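Local coordinates for protein glucoamylase (Thermoanaerobacterium thermosaccharolyticum, PDB 1LF6) that hydrolyses terminal alpha-1,4-linked glucose units one after another from the non-reducing ends of glucan chains, releasing beta-D-glucose, at residues Y299-I304 / E658-F663; T489-G494 / D527-V532. All coordinates share one frame; numbering follows the deposited sequence.

Contact 1. Residues Y299-I304 / E658-F663; sequences YNSMMI and EYVILF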
# COMPACT_ATOMS: atom_id res chain seq x y z
N TYR A 299 16.32 1.92 1.54
CA TYR A 299 16.19 0.52 1.89
C TYR A 299 14.78 0.22 2.40
O TYR A 299 14.17 -0.79 2.04
CB TYR A 299 17.25 0.14 2.93
CG TYR A 299 18.64 0.02 2.35
CD1 TYR A 299 18.95 -0.99 1.45
CD2 TYR A 299 19.65 0.92 2.70
CE1 TYR A 299 20.24 -1.10 0.89
CE2 TYR A 299 20.94 0.82 2.15
CZ TYR A 299 21.22 -0.19 1.25
OH TYR A 299 22.49 -0.29 0.71
N ASN A 300 14.24 1.11 3.23
CA ASN A 300 12.89 0.91 3.76
C ASN A 300 11.91 0.79 2.60
O ASN A 300 11.09 -0.14 2.56
CB ASN A 300 12.48 2.08 4.67
CG ASN A 300 11.19 1.80 5.45
OD1 ASN A 300 10.24 2.58 5.40
ND2 ASN A 300 11.17 0.69 6.16
N SER A 301 12.00 1.72 1.65
CA SER A 301 11.11 1.70 0.49
C SER A 301 11.23 0.41 -0.31
O SER A 301 10.23 -0.20 -0.68
CB SER A 301 11.41 2.89 -0.43
OG SER A 301 11.20 4.12 0.25
N MET A 302 12.47 -0.03 -0.56
CA MET A 302 12.67 -1.24 -1.34
C MET A 302 12.14 -2.51 -0.66
O MET A 302 11.67 -3.42 -1.34
CB MET A 302 14.15 -1.41 -1.70
CG MET A 302 14.66 -0.37 -2.71
SD MET A 302 13.59 -0.17 -4.14
CE MET A 302 13.52 -1.85 -4.79
N MET A 303 12.22 -2.58 0.66
CA MET A 303 11.73 -3.75 1.38
C MET A 303 10.20 -3.75 1.32
O MET A 303 9.57 -4.79 1.11
CB MET A 303 12.19 -3.73 2.84
CG MET A 303 13.70 -3.74 3.00
SD MET A 303 14.27 -3.96 4.70
CE MET A 303 14.87 -5.55 4.60
N ILE A 304 9.61 -2.57 1.52
CA ILE A 304 8.17 -2.44 1.48
C ILE A 304 7.65 -2.91 0.12
O ILE A 304 6.68 -3.66 0.05
CB ILE A 304 7.73 -0.97 1.72
CG1 ILE A 304 7.96 -0.59 3.18
CG2 ILE A 304 6.25 -0.78 1.35
CD1 ILE A 304 7.62 0.85 3.50
N GLU A 658 8.53 6.01 -6.40
CA GLU A 658 8.91 7.32 -6.91
C GLU A 658 10.07 7.87 -6.09
O GLU A 658 11.00 8.46 -6.64
CB GLU A 658 7.72 8.29 -6.85
CG GLU A 658 7.97 9.64 -7.53
CD GLU A 658 8.09 9.53 -9.05
OE1 GLU A 658 7.85 8.44 -9.59
OE2 GLU A 658 8.41 10.55 -9.69
N TYR A 659 10.03 7.70 -4.76
CA TYR A 659 11.11 8.19 -3.92
C TYR A 659 12.43 7.51 -4.29
O TYR A 659 13.46 8.17 -4.41
CB TYR A 659 10.84 7.97 -2.43
CG TYR A 659 12.06 8.29 -1.58
CD1 TYR A 659 12.98 7.29 -1.25
CD2 TYR A 659 12.35 9.60 -1.21
CE1 TYR A 659 14.17 7.60 -0.58
CE2 TYR A 659 13.54 9.92 -0.55
CZ TYR A 659 14.44 8.91 -0.24
OH TYR A 659 15.62 9.22 0.40
N VAL A 660 12.39 6.20 -4.45
CA VAL A 660 13.59 5.44 -4.81
C VAL A 660 14.18 5.96 -6.12
O VAL A 660 15.37 6.26 -6.19
CB VAL A 660 13.26 3.94 -4.96
CG1 VAL A 660 14.45 3.18 -5.56
CG2 VAL A 660 12.91 3.36 -3.61
N ILE A 661 13.34 6.09 -7.14
CA ILE A 661 13.79 6.57 -8.44
C ILE A 661 14.32 8.01 -8.39
O ILE A 661 15.30 8.34 -9.05
CB ILE A 661 12.65 6.45 -9.49
CG1 ILE A 661 12.37 4.97 -9.75
CG2 ILE A 661 13.03 7.15 -10.78
CD1 ILE A 661 11.06 4.70 -10.48
N LEU A 662 13.68 8.85 -7.58
CA LEU A 662 14.10 10.25 -7.44
C LEU A 662 15.43 10.33 -6.71
O LEU A 662 16.35 11.03 -7.13
CB LEU A 662 13.05 11.04 -6.66
CG LEU A 662 13.45 12.47 -6.28
CD1 LEU A 662 13.74 13.26 -7.55
CD2 LEU A 662 12.34 13.12 -5.46
N PHE A 663 15.51 9.61 -5.60
CA PHE A 663 16.72 9.54 -4.78
C PHE A 663 17.92 9.16 -5.65
O PHE A 663 18.95 9.83 -5.63
CB PHE A 663 16.52 8.50 -3.67
CG PHE A 663 17.75 8.24 -2.85
CD1 PHE A 663 18.22 9.18 -1.95
CD2 PHE A 663 18.45 7.04 -3.00
CE1 PHE A 663 19.37 8.95 -1.21
CE2 PHE A 663 19.60 6.79 -2.26
CZ PHE A 663 20.07 7.75 -1.36

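Contact 2. Residues T489-G494 / D527-V532; sequences TYTENG and DQKEIV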
# COMPACT_ATOMS: atom_id res chain seq x y z
N THR A 489 -4.53 18.96 -26.57
CA THR A 489 -4.57 19.22 -25.13
C THR A 489 -4.04 20.57 -24.64
O THR A 489 -4.22 20.92 -23.48
CB THR A 489 -3.80 18.11 -24.37
OG1 THR A 489 -2.40 18.21 -24.67
CG2 THR A 489 -4.29 16.74 -24.81
N TYR A 490 -3.38 21.31 -25.52
CA TYR A 490 -2.83 22.61 -25.14
C TYR A 490 -3.78 23.77 -25.47
O TYR A 490 -3.99 24.11 -26.63
CB TYR A 490 -1.48 22.81 -25.85
CG TYR A 490 -0.72 24.04 -25.42
CD1 TYR A 490 -0.60 25.14 -26.27
CD2 TYR A 490 -0.10 24.10 -24.18
CE1 TYR A 490 0.14 26.26 -25.90
CE2 TYR A 490 0.64 25.21 -23.79
CZ TYR A 490 0.75 26.29 -24.65
OH TYR A 490 1.49 27.39 -24.28
N THR A 491 -4.37 24.37 -24.44
CA THR A 491 -5.27 25.49 -24.68
C THR A 491 -4.50 26.80 -24.75
O THR A 491 -3.43 26.94 -24.16
CB THR A 491 -6.35 25.61 -23.57
OG1 THR A 491 -7.34 26.57 -23.97
CG2 THR A 491 -5.72 26.05 -22.25
N GLU A 492 -5.05 27.75 -25.49
CA GLU A 492 -4.46 29.07 -25.64
C GLU A 492 -5.58 30.05 -25.32
O GLU A 492 -5.43 31.26 -25.46
CB GLU A 492 -3.97 29.24 -27.07
CG GLU A 492 -2.92 28.21 -27.46
CD GLU A 492 -2.75 28.06 -28.95
OE1 GLU A 492 -2.08 28.93 -29.55
OE2 GLU A 492 -3.29 27.09 -29.52
N ASN A 493 -6.70 29.50 -24.86
CA ASN A 493 -7.88 30.30 -24.53
C ASN A 493 -8.39 29.95 -23.13
O ASN A 493 -9.59 30.01 -22.88
CB ASN A 493 -8.97 30.01 -25.56
CG ASN A 493 -10.10 31.01 -25.50
OD1 ASN A 493 -11.22 30.71 -25.92
ND2 ASN A 493 -9.82 32.21 -25.00
N GLY A 494 -7.48 29.60 -22.23
CA GLY A 494 -7.87 29.24 -20.87
C GLY A 494 -8.04 30.43 -19.93
O GLY A 494 -7.40 31.45 -20.12
N ASP A 527 -15.58 23.87 -16.79
CA ASP A 527 -15.18 23.84 -18.19
C ASP A 527 -13.79 23.20 -18.20
O ASP A 527 -12.98 23.45 -17.30
CB ASP A 527 -15.12 25.26 -18.76
CG ASP A 527 -14.61 25.28 -20.19
OD1 ASP A 527 -13.38 25.47 -20.39
OD2 ASP A 527 -15.43 25.10 -21.12
N GLN A 528 -13.53 22.37 -19.20
CA GLN A 528 -12.25 21.66 -19.31
C GLN A 528 -11.03 22.57 -19.16
O GLN A 528 -10.01 22.15 -18.62
CB GLN A 528 -12.18 20.89 -20.64
CG GLN A 528 -12.37 21.74 -21.88
CD GLN A 528 -12.19 20.95 -23.17
OE1 GLN A 528 -12.37 19.73 -23.19
NE2 GLN A 528 -11.87 21.64 -24.25
N LYS A 529 -11.14 23.80 -19.64
CA LYS A 529 -10.03 24.75 -19.57
C LYS A 529 -9.73 25.30 -18.18
O LYS A 529 -8.70 25.94 -17.97
CB LYS A 529 -10.29 25.91 -20.55
CG LYS A 529 -10.30 25.47 -22.01
CD LYS A 529 -10.74 26.60 -22.92
CE LYS A 529 -12.22 26.91 -22.72
NZ LYS A 529 -12.63 28.04 -23.59
N GLU A 530 -10.62 25.04 -17.22
CA GLU A 530 -10.41 25.51 -15.84
C GLU A 530 -9.60 24.49 -15.04
O GLU A 530 -9.13 24.79 -13.94
CB GLU A 530 -11.75 25.67 -15.10
CG GLU A 530 -12.75 26.67 -15.67
CD GLU A 530 -14.02 26.71 -14.83
OE1 GLU A 530 -13.93 27.09 -13.64
OE2 GLU A 530 -15.10 26.37 -15.34
N ILE A 531 -9.43 23.30 -15.59
CA ILE A 531 -8.74 22.23 -14.87
C ILE A 531 -7.33 21.88 -15.33
O ILE A 531 -7.14 21.47 -16.47
CB ILE A 531 -9.58 20.93 -14.92
CG1 ILE A 531 -11.06 21.25 -14.64
CG2 ILE A 531 -9.04 19.93 -13.92
CD1 ILE A 531 -11.34 21.86 -13.27
N VAL A 532 -6.36 22.05 -14.44
CA VAL A 532 -4.98 21.70 -14.74
C VAL A 532 -4.57 20.53 -13.84
O VAL A 532 -5.16 20.32 -12.78
CB VAL A 532 -4.00 22.89 -14.56
CG1 VAL A 532 -4.31 23.96 -15.60
CG2 VAL A 532 -4.08 23.47 -13.15

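Contact 1. Residues Y299-I304 / E658-F663
V660 reaches across to S301 and M302 with both of its methyl groups, and it buries more surface here than any other residue. Its CG1 is anti to the backbone N (chi1 171°), which leaves CG2 beside that nitrogen and facing the neighbouring helix. CG2 of V660 rests against both partners, 3.5 Å from CB of S301 and 3.6 Å from SD of M302. The M302 chain bends at both chi2 and chi3, and it crosses the valine at about a right angle with its sulfur also 3.7 Å from V660 CG1. The axes of the two helical segments approach to 9.5 Å at 138°, well inclined from antiparallel. One lies near the beginning and the other near the end of the family 15 range, so their pairing is consistent with closure of the (alpha/alpha) barrel, a toroid of six helical hairpins. A small residue at the closest point of the backbones, S301, suits this spacing. Its buried hydroxyl is hydrogen-bonded to L297 O, one turn back, and to H656 ND1, just before the second segment. The same OG approaches CD1 of Y659 obliquely, at 3.9 Å, while the phenol oxygen of that tyrosine is hydrogen-bonded to E625.

Contact 2. Residues T489-G494 / D527-V532
K529 lays its aliphatic chain across T491 and N493, with its base against G494, and it supplies the whole 527-532 side of the contact. The chain starts with CG anti to its own carbonyl carbon and runs straight through chi2, which brings CD to 3.6 Å from T491 OG1 and equally near N493 O; the bend at chi3 (-69°) then redirects CE and NZ beyond it. Nearer the root, CB of K529 packs 4.1 Å from CA of G494. No hydrogen bond crosses between the segments: NZ of K529 stays 3.8 Å from N493 OD1, and its charge is met by a salt bridge to D514 and a hydrogen bond to D512 O. T491 turns OG1 anti to its backbone N (chi1 -170°), where it accepts the amide of N493 at 3.1 Å. This hydroxyl is also hydrogen-bonded to P511 O and D512 OD1, so the lysine methylenes crossing it at about a right angle meet an oxygen whose hydrogen bonds are made with other groups. Cutting the lysine back to an alanine is likely to leave D514 without this charged mate and a gap beside T491 and N493. On the lysine's own segment, D527 OD1 receives the amide of K529 at 2.9 Å from well above the carboxylate plane, while the amide of D527 donates to E530 OE2 in an almost straight bond (174°). The result is an ST turn at 491-493 packed against a lysine whose backbone is held by an Asx turn at 527-529, at the start of a short 3-10 segment.

In the fold
Both contacts belong to the family 15 part of the chain, yet they share no helix or strand. Contact 1 is a wholly buried meeting of two helices far apart in sequence, and contact 2 lies within the long excursion that contact 1 closes. Contact 2 joins the end of a short strand and the turn after it to a 3-10 segment, partly open to solvent and much farther from the centre of the chain. The centres of contact 1 and contact 2 are about 35 Å apart, and neither adjoins the probable catalytic residues. Valine methyls, a methionine sulfur and a serine CB make most of the helix interface, whereas the peripheral one sets lysine methylenes against oxygens. In neither does a hydrogen bond cross between the segments.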